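Local atomic coordinates of MHP1 (Microbacterium liquefaciens, PDB entry 2JLN), a protein that carries 5-aryl-substituted hydantoins such as 5-indolylmethyl hydantoin and 5-benzyl hydantoin into the cell by sodium-dependent symport across the membrane. Residues Ala83-Gly87 and Asn462-Leu466; Val92-Met96 and Asp393-Thr397; Tyr22-Gly28 and Lys232-Pro238. One frame throughout, in Å; residues are numbered along the deposited sequence.

Contact 1 (Ala83-Gly87 and Asn462-Leu466); sequences AIRWG and NEDYL
Segment 83-87 is mostly the C-terminal part of the short helix 81-86, which follows transmembrane helix 2; G87 lies beyond it, with positive phi (60°). Segment 462-466 is a short, weakly bonded helical turn of the C-terminal tail. W86 and L466 are nearest in register, CA to CA 7.7 Å. N462 points its CB toward W86; N462 CB lies 4.1 Å from W86 CZ3, and its ND2 sits over one face of the indole. The N462 amide itself bonds L391 and I389. E463 reaches back (chi1 and chi2 both m) to form a salt bridge, R85 NH2 to E463 OE2 3.1 Å. R85 and E463 also share the hydroxyl of Y22. L466 (mt) then closes the contact. Its CD1 lies 3.9 Å from W86 CE3, at the ring edge, and 4.1 Å from R85 NH1. This is an apolar patch flanked by one ion pair, and it docks the C-terminal tail on helix 81-86. Behind it, A83 and I84 pack on V231 of helix 228-231.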
ATOM      1  N   ALA A  83      -8.617  -1.280  12.436  1.00 45.09           N
ATOM      2  CA  ALA A  83      -8.763   0.078  11.938  1.00 40.63           C
ATOM      3  C   ALA A  83     -10.208   0.364  11.564  1.00 45.77           C
ATOM      4  O   ALA A  83     -10.708   1.468  11.775  1.00 46.33           O
ATOM      5  CB  ALA A  83      -7.860   0.301  10.759  1.00 43.45           C
ATOM      6  N   ILE A  84     -10.882  -0.630  10.995  1.00 47.77           N
ATOM      7  CA  ILE A  84     -12.297  -0.514  10.649  1.00 43.20           C
ATOM      8  C   ILE A  84     -13.162  -0.334  11.917  1.00 47.41           C
ATOM      9  O   ILE A  84     -14.006   0.572  11.998  1.00 49.54           O
ATOM     10  CB  ILE A  84     -12.747  -1.745   9.828  1.00 44.31           C
ATOM     11  CG1 ILE A  84     -12.158  -1.675   8.419  1.00 46.36           C
ATOM     12  CG2 ILE A  84     -14.249  -1.847   9.760  1.00 47.49           C
ATOM     13  CD1 ILE A  84     -12.446  -2.863   7.558  1.00 46.33           C
ATOM     14  N   ARG A  85     -12.934  -1.174  12.923  1.00 45.81           N
ATOM     15  CA  ARG A  85     -13.750  -1.153  14.126  1.00 46.06           C
ATOM     16  C   ARG A  85     -13.535   0.120  14.961  1.00 48.02           C
ATOM     17  O   ARG A  85     -14.511   0.710  15.427  1.00 46.93           O
ATOM     18  CB  ARG A  85     -13.482  -2.414  14.960  1.00 47.58           C
ATOM     19  CG  ARG A  85     -14.616  -2.865  15.861  1.00 47.71           C
ATOM     20  CD  ARG A  85     -14.827  -1.837  16.913  1.00 52.99           C
ATOM     21  NE  ARG A  85     -15.941  -2.122  17.809  1.00 58.13           N
ATOM     22  CZ  ARG A  85     -16.653  -1.173  18.416  1.00 57.39           C
ATOM     23  NH1 ARG A  85     -16.385   0.107  18.182  1.00 54.17           N
ATOM     24  NH2 ARG A  85     -17.643  -1.499  19.241  1.00 61.43           N
ATOM     25  N   TRP A  86     -12.277   0.546  15.132  1.00 44.68           N
ATOM     26  CA  TRP A  86     -11.946   1.615  16.084  1.00 44.78           C
ATOM     27  C   TRP A  86     -11.531   2.933  15.461  1.00 42.59           C
ATOM     28  O   TRP A  86     -11.149   3.860  16.175  1.00 42.55           O
ATOM     29  CB  TRP A  86     -10.850   1.180  17.062  1.00 45.91           C
ATOM     30  CG  TRP A  86     -11.198  -0.023  17.872  1.00 51.22           C
ATOM     31  CD1 TRP A  86     -10.581  -1.257  17.834  1.00 53.02           C
ATOM     32  CD2 TRP A  86     -12.260  -0.139  18.828  1.00 53.06           C
ATOM     33  NE1 TRP A  86     -11.198  -2.122  18.710  1.00 54.95           N
ATOM     34  CE2 TRP A  86     -12.229  -1.459  19.334  1.00 56.46           C
ATOM     35  CE3 TRP A  86     -13.242   0.742  19.306  1.00 52.46           C
ATOM     36  CZ2 TRP A  86     -13.132  -1.904  20.309  1.00 54.15           C
ATOM     37  CZ3 TRP A  86     -14.137   0.289  20.272  1.00 50.55           C
ATOM     38  CH2 TRP A  86     -14.072  -1.011  20.761  1.00 50.38           C
ATOM     39  N   GLY A  87     -11.585   3.009  14.140  1.00 40.17           N
ATOM     40  CA  GLY A  87     -11.233   4.221  13.426  1.00 41.12           C
ATOM     41  C   GLY A  87      -9.822   4.789  13.569  1.00 43.45           C
ATOM     42  O   GLY A  87      -9.641   5.960  13.298  1.00 47.62           O
ATOM     43  N   ASN A 462     -14.005   4.101  25.553  1.00 56.82           N
ATOM     44  CA  ASN A 462     -13.772   3.863  24.120  1.00 54.34           C
ATOM     45  C   ASN A 462     -14.876   4.437  23.230  1.00 55.75           C
ATOM     46  O   ASN A 462     -14.618   5.015  22.171  1.00 53.98           O
ATOM     47  CB  ASN A 462     -13.614   2.364  23.814  1.00 52.44           C
ATOM     48  CG  ASN A 462     -12.200   1.853  24.022  1.00 50.87           C
ATOM     49  OD1 ASN A 462     -11.244   2.626  24.122  1.00 51.99           O
ATOM     50  ND2 ASN A 462     -12.061   0.536  24.086  1.00 47.92           N
ATOM     51  N   GLU A 463     -16.117   4.257  23.661  1.00 56.14           N
ATOM     52  CA  GLU A 463     -17.239   4.608  22.823  1.00 54.29           C
ATOM     53  C   GLU A 463     -17.457   6.113  22.853  1.00 57.78           C
ATOM     54  O   GLU A 463     -18.089   6.685  21.961  1.00 56.39           O
ATOM     55  CB  GLU A 463     -18.468   3.833  23.264  1.00 54.40           C
ATOM     56  CG  GLU A 463     -18.368   2.342  22.986  1.00 50.58           C
ATOM     57  CD  GLU A 463     -18.578   2.014  21.516  1.00 59.04           C
ATOM     58  OE1 GLU A 463     -19.192   2.836  20.800  1.00 57.98           O
ATOM     59  OE2 GLU A 463     -18.135   0.929  21.067  1.00 61.91           O
ATOM     60  N   ASP A 464     -16.896   6.753  23.874  1.00 58.92           N
ATOM     61  CA  ASP A 464     -16.862   8.208  23.945  1.00 57.75           C
ATOM     62  C   ASP A 464     -16.143   8.802  22.741  1.00 53.20           C
ATOM     63  O   ASP A 464     -16.575   9.815  22.214  1.00 54.10           O
ATOM     64  CB  ASP A 464     -16.140   8.671  25.208  1.00 62.29           C
ATOM     65  CG  ASP A 464     -17.006   8.601  26.460  1.00 65.02           C
ATOM     66  OD1 ASP A 464     -18.198   8.217  26.385  1.00 64.58           O
ATOM     67  OD2 ASP A 464     -16.460   8.939  27.535  1.00 65.22           O
ATOM     68  N   TYR A 465     -15.034   8.187  22.327  1.00 52.74           N
ATOM     69  CA  TYR A 465     -14.266   8.652  21.159  1.00 51.11           C
ATOM     70  C   TYR A 465     -14.991   8.555  19.813  1.00 53.13           C
ATOM     71  O   TYR A 465     -14.707   9.326  18.889  1.00 50.41           O
ATOM     72  CB  TYR A 465     -12.952   7.886  21.049  1.00 48.85           C
ATOM     73  CG  TYR A 465     -11.963   8.257  22.098  1.00 46.89           C
ATOM     74  CD1 TYR A 465     -11.998   7.663  23.335  1.00 48.59           C
ATOM     75  CD2 TYR A 465     -11.002   9.227  21.856  1.00 45.50           C
ATOM     76  CE1 TYR A 465     -11.090   8.017  24.308  1.00 54.25           C
ATOM     77  CE2 TYR A 465     -10.088   9.592  22.818  1.00 48.09           C
ATOM     78  CZ  TYR A 465     -10.129   8.980  24.045  1.00 52.75           C
ATOM     79  OH  TYR A 465      -9.234   9.322  25.030  1.00 54.33           O
ATOM     80  N   LEU A 466     -15.918   7.607  19.705  1.00 54.39           N
ATOM     81  CA  LEU A 466     -16.602   7.334  18.446  1.00 53.50           C
ATOM     82  C   LEU A 466     -18.058   7.794  18.348  1.00 56.91           C
ATOM     83  O   LEU A 466     -18.461   8.345  17.312  1.00 60.87           O
ATOM     84  CB  LEU A 466     -16.544   5.845  18.151  1.00 50.07           C
ATOM     85  CG  LEU A 466     -15.102   5.436  18.155  1.00 49.15           C
ATOM     86  CD1 LEU A 466     -15.005   3.928  17.995  1.00 50.19           C
ATOM     87  CD2 LEU A 466     -14.445   6.212  17.023  1.00 47.74           C
TER

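Contact 2 (Val92-Met96 and Asp393-Thr397); sequences VAARM and DLYRT
L394 pushes its side chain against V92, R95 and M96. The motif is a helix end held by an arginine: L394 is the last residue of helix 391-394, in the connection between transmembrane helices 10 and 11, and its carbonyl takes the R95 guanidinium. Segment 92-96 leaves helix 90-93 through a type I turn from A93 to M96. The nearest CA atoms are R95 and L394, 6.6 Å apart. L394 is mt. Its CD2 lies 3.5 Å from V92 O, 3.8 Å from R95 CB and 4.4 Å from M96 SD. V92 (t) points toward the partner, with V92 CG1 4.2 Å from L394 CB and V92 CG2 4.1 Å from Y395 CE2. Y395 is the first residue beyond the helix; its OH bonds N17 O. A93 and A94 face away and touch M377 of helix 371-384. R95 is extended (chi1 m, then all t). Its NH2 has a weak bond to S328 O, while R95 NH1 donates to L394 O at 2.6 Å, with an N-H...O angle of 143°.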
ATOM      1  N   VAL A  92      -0.477   5.423  15.200  1.00 52.39           N
ATOM      2  CA  VAL A  92      -1.082   5.293  16.540  1.00 48.92           C
ATOM      3  C   VAL A  92      -1.263   3.841  17.029  1.00 47.57           C
ATOM      4  O   VAL A  92      -0.963   3.532  18.189  1.00 44.34           O
ATOM      5  CB  VAL A  92      -2.443   6.016  16.617  1.00 46.26           C
ATOM      6  CG1 VAL A  92      -3.287   5.450  17.756  1.00 45.18           C
ATOM      7  CG2 VAL A  92      -2.230   7.494  16.793  1.00 44.78           C
ATOM      8  N   ALA A  93      -1.758   2.965  16.146  1.00 47.95           N
ATOM      9  CA  ALA A  93      -1.995   1.553  16.481  1.00 43.60           C
ATOM     10  C   ALA A  93      -0.721   0.771  16.841  1.00 46.57           C
ATOM     11  O   ALA A  93      -0.791  -0.214  17.579  1.00 44.49           O
ATOM     12  CB  ALA A  93      -2.759   0.855  15.372  1.00 37.10           C
ATOM     13  N   ALA A  94       0.439   1.201  16.330  1.00 46.18           N
ATOM     14  CA  ALA A  94       1.695   0.506  16.621  1.00 44.55           C
ATOM     15  C   ALA A  94       2.121   0.691  18.082  1.00 48.40           C
ATOM     16  O   ALA A  94       2.888  -0.104  18.628  1.00 49.42           O
ATOM     17  CB  ALA A  94       2.781   0.938  15.682  1.00 42.75           C
ATOM     18  N   ARG A  95       1.586   1.728  18.717  1.00 47.57           N
ATOM     19  CA  ARG A  95       1.906   2.035  20.096  1.00 44.79           C
ATOM     20  C   ARG A  95       1.598   0.863  20.982  1.00 46.82           C
ATOM     21  O   ARG A  95       2.176   0.705  22.037  1.00 48.97           O
ATOM     22  CB  ARG A  95       1.120   3.249  20.545  1.00 42.71           C
ATOM     23  CG  ARG A  95       1.660   4.516  19.959  1.00 46.29           C
ATOM     24  CD  ARG A  95       0.783   5.701  20.228  1.00 43.99           C
ATOM     25  NE  ARG A  95       1.217   6.837  19.435  1.00 44.02           N
ATOM     26  CZ  ARG A  95       0.599   8.005  19.408  1.00 44.76           C
ATOM     27  NH1 ARG A  95      -0.485   8.189  20.143  1.00 51.23           N
ATOM     28  NH2 ARG A  95       1.065   8.992  18.661  1.00 44.54           N
ATOM     29  N   MET A  96       0.697   0.020  20.523  1.00 48.68           N
ATOM     30  CA  MET A  96       0.223  -1.099  21.309  1.00 49.44           C
ATOM     31  C   MET A  96       1.329  -2.131  21.630  1.00 51.42           C
ATOM     32  O   MET A  96       1.733  -2.253  22.778  1.00 51.02           O
ATOM     33  CB  MET A  96      -0.977  -1.730  20.589  1.00 52.68           C
ATOM     34  CG  MET A  96      -2.153  -2.089  21.480  1.00 54.81           C
ATOM     35  SD  MET A  96      -3.778  -1.559  20.855  1.00 59.44           S
ATOM     36  CE  MET A  96      -3.670  -1.787  19.063  1.00 48.80           C
ATOM     37  N   ASP A 393      -5.516   5.144  26.481  1.00 48.47           N
ATOM     38  CA  ASP A 393      -4.087   5.049  26.750  1.00 49.03           C
ATOM     39  C   ASP A 393      -3.209   5.236  25.521  1.00 50.27           C
ATOM     40  O   ASP A 393      -2.034   5.548  25.669  1.00 54.02           O
ATOM     41  CB  ASP A 393      -3.744   3.735  27.458  1.00 49.95           C
ATOM     42  CG  ASP A 393      -4.468   3.579  28.801  1.00 55.21           C
ATOM     43  OD1 ASP A 393      -5.725   3.626  28.806  1.00 54.86           O
ATOM     44  OD2 ASP A 393      -3.782   3.395  29.842  1.00 55.30           O
ATOM     45  N   LEU A 394      -3.771   5.052  24.324  1.00 49.29           N
ATOM     46  CA  LEU A 394      -3.024   5.222  23.068  1.00 47.77           C
ATOM     47  C   LEU A 394      -2.775   6.705  22.808  1.00 50.77           C
ATOM     48  O   LEU A 394      -1.894   7.082  22.026  1.00 49.19           O
ATOM     49  CB  LEU A 394      -3.768   4.614  21.864  1.00 41.90           C
ATOM     50  CG  LEU A 394      -3.811   3.098  21.708  1.00 41.57           C
ATOM     51  CD1 LEU A 394      -4.855   2.681  20.742  1.00 44.98           C
ATOM     52  CD2 LEU A 394      -2.513   2.591  21.240  1.00 45.72           C
ATOM     53  N   TYR A 395      -3.549   7.562  23.453  1.00 47.60           N
ATOM     54  CA  TYR A 395      -3.379   8.966  23.177  1.00 49.70           C
ATOM     55  C   TYR A 395      -2.752   9.701  24.355  1.00 57.40           C
ATOM     56  O   TYR A 395      -2.871  10.942  24.477  1.00 57.86           O
ATOM     57  CB  TYR A 395      -4.707   9.578  22.777  1.00 49.22           C
ATOM     58  CG  TYR A 395      -5.135   9.173  21.413  1.00 44.06           C
ATOM     59  CD1 TYR A 395      -6.010   8.119  21.231  1.00 42.14           C
ATOM     60  CD2 TYR A 395      -4.645   9.829  20.297  1.00 45.31           C
ATOM     61  CE1 TYR A 395      -6.397   7.733  19.968  1.00 42.54           C
ATOM     62  CE2 TYR A 395      -5.017   9.446  19.018  1.00 43.49           C
ATOM     63  CZ  TYR A 395      -5.894   8.404  18.865  1.00 42.84           C
ATOM     64  OH  TYR A 395      -6.269   8.025  17.609  1.00 43.33           O
ATOM     65  N   ARG A 396      -2.065   8.940  25.207  1.00 54.68           N
ATOM     66  CA  ARG A 396      -1.528   9.487  26.442  1.00 55.60           C
ATOM     67  C   ARG A 396      -0.137   8.963  26.663  1.00 51.60           C
ATOM     68  O   ARG A 396       0.086   7.776  26.595  1.00 56.73           O
ATOM     69  CB  ARG A 396      -2.422   9.060  27.615  1.00 61.76           C
ATOM     70  CG  ARG A 396      -2.729  10.168  28.631  1.00 64.07           C
ATOM     71  CD  ARG A 396      -4.014   9.875  29.387  1.00 58.70           C
ATOM     72  NE  ARG A 396      -5.130   9.589  28.476  1.00 62.57           N
ATOM     73  CZ  ARG A 396      -5.843  10.516  27.826  1.00 66.25           C
ATOM     74  NH1 ARG A 396      -5.564  11.810  27.974  1.00 67.94           N
ATOM     75  NH2 ARG A 396      -6.841  10.154  27.024  1.00 62.29           N
ATOM     76  N   THR A 397       0.788   9.858  26.937  1.00 51.28           N
ATOM     77  CA  THR A 397       2.167   9.545  27.309  1.00 52.74           C
ATOM     78  C   THR A 397       2.447   8.504  28.441  1.00 57.41           C
ATOM     79  O   THR A 397       3.400   7.715  28.365  1.00 52.15           O
ATOM     80  CB  THR A 397       2.822  10.878  27.674  1.00 63.14           C
ATOM     81  OG1 THR A 397       3.431  11.432  26.503  1.00 61.85           O
ATOM     82  CG2 THR A 397       3.828  10.737  28.820  1.00 66.15           C
TER

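Contact 3 (Tyr22-Gly28 and Lys232-Pro238); sequences YAERSVG and KECKVDP
Segment 22-28 starts as a 3-10 turn (22-24), then R25 and V27 are extended, with a kink at S26, up to G28, the N-cap of helix 29-40. Segment 232-238 is irregular loop. V27 and C234 form a single beta bridge of parallel type, CA to CA 4.6 Å. Carbonyl E233 O accepts two amides: S26 N at 3.2 Å and, weakly, V27 N at 3.4 Å. V27 O takes K235 N at 3.1 Å and a CA-H...O contact from C234 CA at 3.2 Å. C234 O is satisfied by R25 NH1, also 3.2 Å away. R25 points toward the loop; its NH1 also bonds I84 O, and its NE bonds T20 O. The Y22 hydroxyl is bonded to R85 and E463. The Y22 ring (chi1 m) carries P238 CB over one face, 3.8 Å from the centroid in a CH-pi contact, and Y22 CD1 meets V236 CG1 at 3.5 Å. The bridge joins the lead-in to transmembrane helix 1 with the loop after helix 6, the symmetry-related pair of the LeuT fold.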
ATOM      1  N   TYR A  22     -18.114   7.134  13.846  1.00 52.95           N
ATOM      2  CA  TYR A  22     -19.111   6.342  13.091  1.00 49.80           C
ATOM      3  C   TYR A  22     -19.871   7.229  12.110  1.00 48.84           C
ATOM      4  O   TYR A  22     -20.017   6.926  10.924  1.00 49.10           O
ATOM      5  CB  TYR A  22     -20.133   5.652  14.017  1.00 44.82           C
ATOM      6  CG  TYR A  22     -19.564   4.701  15.060  1.00 48.08           C
ATOM      7  CD1 TYR A  22     -18.666   3.702  14.722  1.00 46.75           C
ATOM      8  CD2 TYR A  22     -19.957   4.788  16.375  1.00 48.33           C
ATOM      9  CE1 TYR A  22     -18.173   2.839  15.670  1.00 45.83           C
ATOM     10  CE2 TYR A  22     -19.472   3.935  17.323  1.00 49.76           C
ATOM     11  CZ  TYR A  22     -18.581   2.961  16.974  1.00 51.13           C
ATOM     12  OH  TYR A  22     -18.104   2.124  17.962  1.00 52.20           O
ATOM     13  N   ALA A  23     -20.346   8.349  12.620  1.00 48.67           N
ATOM     14  CA  ALA A  23     -21.047   9.281  11.780  1.00 48.03           C
ATOM     15  C   ALA A  23     -20.125   9.909  10.751  1.00 49.85           C
ATOM     16  O   ALA A  23     -20.610  10.355   9.726  1.00 59.25           O
ATOM     17  CB  ALA A  23     -21.738  10.351  12.614  1.00 51.86           C
ATOM     18  N   GLU A  24     -18.817   9.959  10.995  1.00 47.90           N
ATOM     19  CA  GLU A  24     -17.910  10.553  10.004  1.00 52.21           C
ATOM     20  C   GLU A  24     -17.471   9.584   8.847  1.00 52.49           C
ATOM     21  O   GLU A  24     -16.727   9.970   7.936  1.00 50.84           O
ATOM     22  CB  GLU A  24     -16.678  11.163  10.696  1.00 51.83           C
ATOM     23  CG  GLU A  24     -16.983  12.064  11.883  1.00 58.95           C
ATOM     24  CD  GLU A  24     -15.727  12.429  12.784  1.00 76.40           C
ATOM     25  OE1 GLU A  24     -15.756  13.542  13.404  1.00 81.38           O
ATOM     26  OE2 GLU A  24     -14.735  11.628  12.899  1.00 65.25           O
ATOM     27  N   ARG A  25     -17.921   8.334   8.863  1.00 48.42           N
ATOM     28  CA  ARG A  25     -17.379   7.362   7.905  1.00 50.82           C
ATOM     29  C   ARG A  25     -18.018   7.454   6.504  1.00 53.06           C
ATOM     30  O   ARG A  25     -19.199   7.708   6.390  1.00 55.39           O
ATOM     31  CB  ARG A  25     -17.472   5.946   8.484  1.00 47.80           C
ATOM     32  CG  ARG A  25     -16.967   5.838   9.928  1.00 46.75           C
ATOM     33  CD  ARG A  25     -15.561   5.280  10.003  1.00 46.11           C
ATOM     34  NE  ARG A  25     -15.072   5.115  11.369  1.00 43.64           N
ATOM     35  CZ  ARG A  25     -14.931   3.942  11.979  1.00 45.00           C
ATOM     36  NH1 ARG A  25     -15.254   2.803  11.374  1.00 40.93           N
ATOM     37  NH2 ARG A  25     -14.466   3.913  13.214  1.00 46.63           N
ATOM     38  N   SER A  26     -17.257   7.227   5.437  1.00 55.66           N
ATOM     39  CA  SER A  26     -17.770   7.538   4.093  1.00 56.27           C
ATOM     40  C   SER A  26     -17.478   6.539   2.958  1.00 58.16           C
ATOM     41  O   SER A  26     -17.884   6.763   1.818  1.00 63.24           O
ATOM     42  CB  SER A  26     -17.243   8.910   3.653  1.00 60.27           C
ATOM     43  OG  SER A  26     -15.888   8.844   3.231  1.00 56.11           O
ATOM     44  N   VAL A  27     -16.752   5.471   3.251  1.00 55.28           N
ATOM     45  CA  VAL A  27     -16.371   4.493   2.236  1.00 51.10           C
ATOM     46  C   VAL A  27     -17.007   3.141   2.527  1.00 50.98           C
ATOM     47  O   VAL A  27     -16.670   2.483   3.509  1.00 50.79           O
ATOM     48  CB  VAL A  27     -14.852   4.343   2.177  1.00 49.13           C
ATOM     49  CG1 VAL A  27     -14.478   2.997   1.620  1.00 52.31           C
ATOM     50  CG2 VAL A  27     -14.254   5.456   1.354  1.00 53.01           C
ATOM     51  N   GLY A  28     -17.949   2.737   1.684  1.00 55.49           N
ATOM     52  CA  GLY A  28     -18.592   1.437   1.829  1.00 54.45           C
ATOM     53  C   GLY A  28     -17.892   0.403   0.979  1.00 52.82           C
ATOM     54  O   GLY A  28     -16.802   0.662   0.463  1.00 54.79           O
ATOM     55  N   LYS A 232      -9.676   2.973   8.071  1.00 46.63           N
ATOM     56  CA  LYS A 232     -10.230   3.618   9.261  1.00 45.87           C
ATOM     57  C   LYS A 232     -11.370   4.526   8.855  1.00 46.84           C
ATOM     58  O   LYS A 232     -11.983   5.153   9.696  1.00 52.02           O
ATOM     59  CB  LYS A 232      -9.180   4.513   9.919  1.00 45.90           C
ATOM     60  CG  LYS A 232      -8.927   5.761   9.101  1.00 44.59           C
ATOM     61  CD  LYS A 232      -7.898   6.676   9.705  1.00 47.53           C
ATOM     62  CE  LYS A 232      -7.864   8.009   8.946  1.00 53.41           C
ATOM     63  NZ  LYS A 232      -8.110   9.174   9.854  1.00 56.41           N
ATOM     64  N   GLU A 233     -11.618   4.629   7.559  1.00 46.18           N
ATOM     65  CA  GLU A 233     -12.693   5.451   7.021  1.00 46.25           C
ATOM     66  C   GLU A 233     -13.913   4.634   6.521  1.00 48.00           C
ATOM     67  O   GLU A 233     -14.904   5.195   6.078  1.00 48.54           O
ATOM     68  CB  GLU A 233     -12.139   6.289   5.880  1.00 45.24           C
ATOM     69  CG  GLU A 233     -12.388   7.742   6.077  1.00 56.34           C
ATOM     70  CD  GLU A 233     -11.440   8.355   7.092  1.00 58.61           C
ATOM     71  OE1 GLU A 233     -10.425   7.700   7.421  1.00 57.49           O
ATOM     72  OE2 GLU A 233     -11.705   9.495   7.552  1.00 61.81           O
ATOM     73  N   CYS A 234     -13.834   3.312   6.592  1.00 48.28           N
ATOM     74  CA  CYS A 234     -14.902   2.431   6.132  1.00 48.61           C
ATOM     75  C   CYS A 234     -16.079   2.373   7.093  1.00 50.66           C
ATOM     76  O   CYS A 234     -15.934   2.615   8.293  1.00 48.72           O
ATOM     77  CB  CYS A 234     -14.374   1.010   5.956  1.00 52.61           C
ATOM     78  SG  CYS A 234     -13.470   0.710   4.425  1.00 52.98           S
ATOM     79  N   LYS A 235     -17.233   1.994   6.553  1.00 51.90           N
ATOM     80  CA  LYS A 235     -18.486   2.013   7.289  1.00 50.93           C
ATOM     81  C   LYS A 235     -18.626   0.827   8.225  1.00 52.80           C
ATOM     82  O   LYS A 235     -18.438  -0.298   7.809  1.00 55.32           O
ATOM     83  CB  LYS A 235     -19.639   2.034   6.301  1.00 47.09           C
ATOM     84  CG  LYS A 235     -19.913   3.408   5.781  1.00 47.72           C
ATOM     85  CD  LYS A 235     -20.943   3.377   4.701  1.00 48.27           C
ATOM     86  CE  LYS A 235     -21.020   4.716   3.983  1.00 55.65           C
ATOM     87  NZ  LYS A 235     -21.533   4.538   2.582  1.00 63.40           N
ATOM     88  N   VAL A 236     -18.973   1.074   9.484  1.00 53.69           N
ATOM     89  CA  VAL A 236     -19.106  -0.014  10.450  1.00 56.31           C
ATOM     90  C   VAL A 236     -20.425   0.131  11.184  1.00 60.66           C
ATOM     91  O   VAL A 236     -20.890   1.252  11.383  1.00 65.12           O
ATOM     92  CB  VAL A 236     -17.942   0.005  11.484  1.00 54.27           C
ATOM     93  CG1 VAL A 236     -18.212   1.006  12.576  1.00 49.05           C
ATOM     94  CG2 VAL A 236     -17.713  -1.376  12.087  1.00 54.18           C
ATOM     95  N   ASP A 237     -21.039  -0.992  11.563  1.00 64.55           N
ATOM     96  CA  ASP A 237     -22.171  -0.991  12.509  1.00 62.21           C
ATOM     97  C   ASP A 237     -21.606  -1.359  13.870  1.00 60.34           C
ATOM     98  O   ASP A 237     -21.195  -2.504  14.098  1.00 60.55           O
ATOM     99  CB  ASP A 237     -23.278  -1.981  12.069  1.00 71.61           C
ATOM    100  CG  ASP A 237     -24.291  -2.343  13.201  1.00 74.35           C
ATOM    101  OD1 ASP A 237     -24.778  -1.436  13.931  1.00 70.49           O
ATOM    102  OD2 ASP A 237     -24.618  -3.556  13.332  1.00 70.03           O
ATOM    103  N   PRO A 238     -21.564  -0.375  14.771  1.00 60.60           N
ATOM    104  CA  PRO A 238     -20.983  -0.492  16.120  1.00 59.82           C
ATOM    105  C   PRO A 238     -21.620  -1.628  16.927  1.00 63.71           C
ATOM    106  O   PRO A 238     -20.986  -2.177  17.836  1.00 58.76           O
ATOM    107  CB  PRO A 238     -21.313   0.865  16.756  1.00 58.06           C
ATOM    108  CG  PRO A 238     -22.447   1.439  15.884  1.00 58.03           C
ATOM    109  CD  PRO A 238     -22.106   0.973  14.513  1.00 59.12           C
TER

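How the contacts relate
Along the chain the segments come as 22-28, 83-87, 92-96, 232-238, 393-397 and 462-466. Both segments of contact 2 therefore fall between those of contact 1, while contact 3 crosses both. All three lie on one side of the chain's centre. Centres of contacts 1 and 3 are about 10 Å apart and touch directly: R25 NH1 meets I84 O at 2.6 Å and Y22 OH meets R85 NH1 at 2.7 Å. Contacts 1 and 2 are about 13 Å apart; helices 81-86 and 90-93 are consecutive, and Y465 meets R396. Contacts 2 and 3 do not touch. Together they join the N-terminal lead-in, short helices between the transmembrane helices, and the C-terminal tail, away from the sodium site.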